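Local coordinates for protein nitrophorin Cim l NP (PDB 2IMQ) that carries nitric oxide on heme b in bed bug saliva and releases it into the victim during feeding, causing vasodilation, at residues 229-234 and 265-270. Sequence-based numbering, arbitrary orientation.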
# COMPACT_ATOMS: atom_id res chain seq x y z
N ASN A 229 -15.51 8.57 11.65
CA ASN A 229 -15.32 9.82 12.41
C ASN A 229 -15.07 9.69 13.92
O ASN A 229 -15.08 10.69 14.64
CB ASN A 229 -16.46 10.81 12.10
CG ASN A 229 -16.64 11.02 10.62
OD1 ASN A 229 -17.71 10.74 10.06
ND2 ASN A 229 -15.56 11.43 9.94
N THR A 230 -14.81 8.46 14.39
CA THR A 230 -14.46 8.20 15.80
C THR A 230 -13.19 7.40 15.84
O THR A 230 -12.64 7.06 14.76
CB THR A 230 -15.56 7.41 16.54
OG1 THR A 230 -15.60 6.03 16.11
CG2 THR A 230 -16.95 7.96 16.23
N ASP A 231 -12.71 7.12 17.06
CA ASP A 231 -11.61 6.21 17.33
C ASP A 231 -12.10 4.96 18.03
O ASP A 231 -11.32 4.25 18.66
CB ASP A 231 -10.54 6.89 18.16
CG ASP A 231 -10.02 8.12 17.50
OD1 ASP A 231 -9.70 8.02 16.30
OD2 ASP A 231 -9.91 9.21 18.09
N GLU A 232 -13.39 4.70 17.87
CA GLU A 232 -14.02 3.57 18.54
C GLU A 232 -14.13 2.41 17.56
O GLU A 232 -14.65 2.53 16.44
CB GLU A 232 -15.39 3.95 19.09
CG GLU A 232 -15.33 5.02 20.18
CD GLU A 232 -16.68 5.56 20.54
OE1 GLU A 232 -17.69 4.82 20.39
OE2 GLU A 232 -16.72 6.73 20.98
N TYR A 233 -13.64 1.27 17.98
CA TYR A 233 -13.81 0.07 17.15
C TYR A 233 -15.25 -0.33 17.06
O TYR A 233 -15.96 -0.35 18.07
CB TYR A 233 -12.98 -1.11 17.60
CG TYR A 233 -11.51 -0.89 17.39
CD1 TYR A 233 -10.72 -0.45 18.41
CD2 TYR A 233 -10.92 -1.13 16.16
CE1 TYR A 233 -9.40 -0.22 18.23
CE2 TYR A 233 -9.62 -0.90 15.96
CZ TYR A 233 -8.83 -0.45 16.98
OH TYR A 233 -7.50 -0.19 16.87
N ASP A 234 -15.66 -0.59 15.85
CA ASP A 234 -16.85 -1.34 15.57
C ASP A 234 -16.51 -2.83 15.70
O ASP A 234 -15.85 -3.43 14.82
CB ASP A 234 -17.33 -1.00 14.18
CG ASP A 234 -18.55 -1.79 13.78
OD1 ASP A 234 -18.91 -2.72 14.48
OD2 ASP A 234 -19.18 -1.57 12.71
N ASN A 265 -5.66 10.64 12.10
CA ASN A 265 -6.41 11.90 11.78
C ASN A 265 -7.34 11.80 10.58
O ASN A 265 -8.20 12.66 10.38
CB ASN A 265 -5.43 13.06 11.55
CG ASN A 265 -4.79 13.52 12.81
OD1 ASN A 265 -5.38 13.39 13.90
ND2 ASN A 265 -3.58 14.05 12.70
N TYR A 266 -7.12 10.78 9.74
CA TYR A 266 -8.04 10.50 8.66
C TYR A 266 -9.08 9.49 9.11
O TYR A 266 -8.90 8.27 8.89
CB TYR A 266 -7.24 9.99 7.42
CG TYR A 266 -6.33 11.04 6.85
CD1 TYR A 266 -5.04 11.19 7.28
CD2 TYR A 266 -6.79 11.94 5.88
CE1 TYR A 266 -4.20 12.18 6.77
CE2 TYR A 266 -5.95 12.92 5.35
CZ TYR A 266 -4.67 13.06 5.80
OH TYR A 266 -3.80 14.01 5.31
N LYS A 267 -10.15 9.99 9.75
CA LYS A 267 -11.18 9.14 10.35
C LYS A 267 -12.41 8.93 9.52
O LYS A 267 -13.39 8.33 9.98
CB LYS A 267 -11.66 9.71 11.70
CG LYS A 267 -10.58 9.95 12.67
CD LYS A 267 -11.11 10.40 14.03
CE LYS A 267 -10.01 11.08 14.81
NZ LYS A 267 -8.88 10.16 15.15
N GLN A 268 -12.37 9.40 8.29
CA GLN A 268 -13.55 9.48 7.46
C GLN A 268 -14.14 8.12 7.20
O GLN A 268 -15.30 7.99 6.80
CB GLN A 268 -13.24 10.11 6.09
CG GLN A 268 -12.69 11.53 6.17
CD GLN A 268 -11.20 11.60 5.94
OE1 GLN A 268 -10.74 12.27 5.03
NE2 GLN A 268 -10.46 10.91 6.74
N THR A 269 -13.34 7.05 7.37
CA THR A 269 -13.89 5.76 7.06
C THR A 269 -13.53 4.69 8.11
O THR A 269 -12.96 4.99 9.11
CB THR A 269 -13.49 5.35 5.64
OG1 THR A 269 -14.42 4.40 5.13
CG2 THR A 269 -12.15 4.64 5.56
N GLU A 270 -13.95 3.49 7.83
CA GLU A 270 -13.78 2.38 8.73
C GLU A 270 -12.32 1.87 8.86
O GLU A 270 -12.00 1.16 9.81
CB GLU A 270 -14.57 1.20 8.20
CG GLU A 270 -16.05 1.29 7.98
CD GLU A 270 -16.51 -0.07 7.45
OE1 GLU A 270 -15.78 -0.70 6.61
OE2 GLU A 270 -17.54 -0.54 7.92
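N229 and K267 bring two irregular surface loops together, their CA atoms 4.7 Å apart, and the backbone N of N229 donates to the carbonyl O of K267 at 2.7 Å. The bond is nearly straight at hydrogen (162°), although the donor stands above the carbonyl plane, 35° out of it. From this joint the K267 side chain continues past N229 and T230 to D231. Its CB packs on CA of N229 at 3.7 Å, and its CD lies at the same distance from the carbonyl O of T230. The chain is extended as far as CE and bends only at chi4 (-65°), which sets NZ beside the carboxylate of D231. There K267 NZ and D231 OD1 form a salt bridge of 2.6 Å through the syn lone pair of OD1, with D231 OD2 3.3 Å from the same nitrogen. The ammonium also donates to the carbonyl O of T264, so it is held by both its own loop and the one carrying D231.

In the DNase I-like beta-sandwich to which this nitrophorin belongs, the contact ties the loop before strand 243-248 of one sheet to the connection between strands 255-262 and 274-281 of the other. R272 reinforces the tie, binding the carbonyl oxygens of T230 and T269. Within 229-234, OG1 of T230 accepts from the backbone N of E232, an ST turn around D231, and is also bonded to K227 O. On the heme side, Q268 lies with its side chain about 7 Å from the heme and touches W14, while its CA meets ND2 of N229 at 3.7 Å.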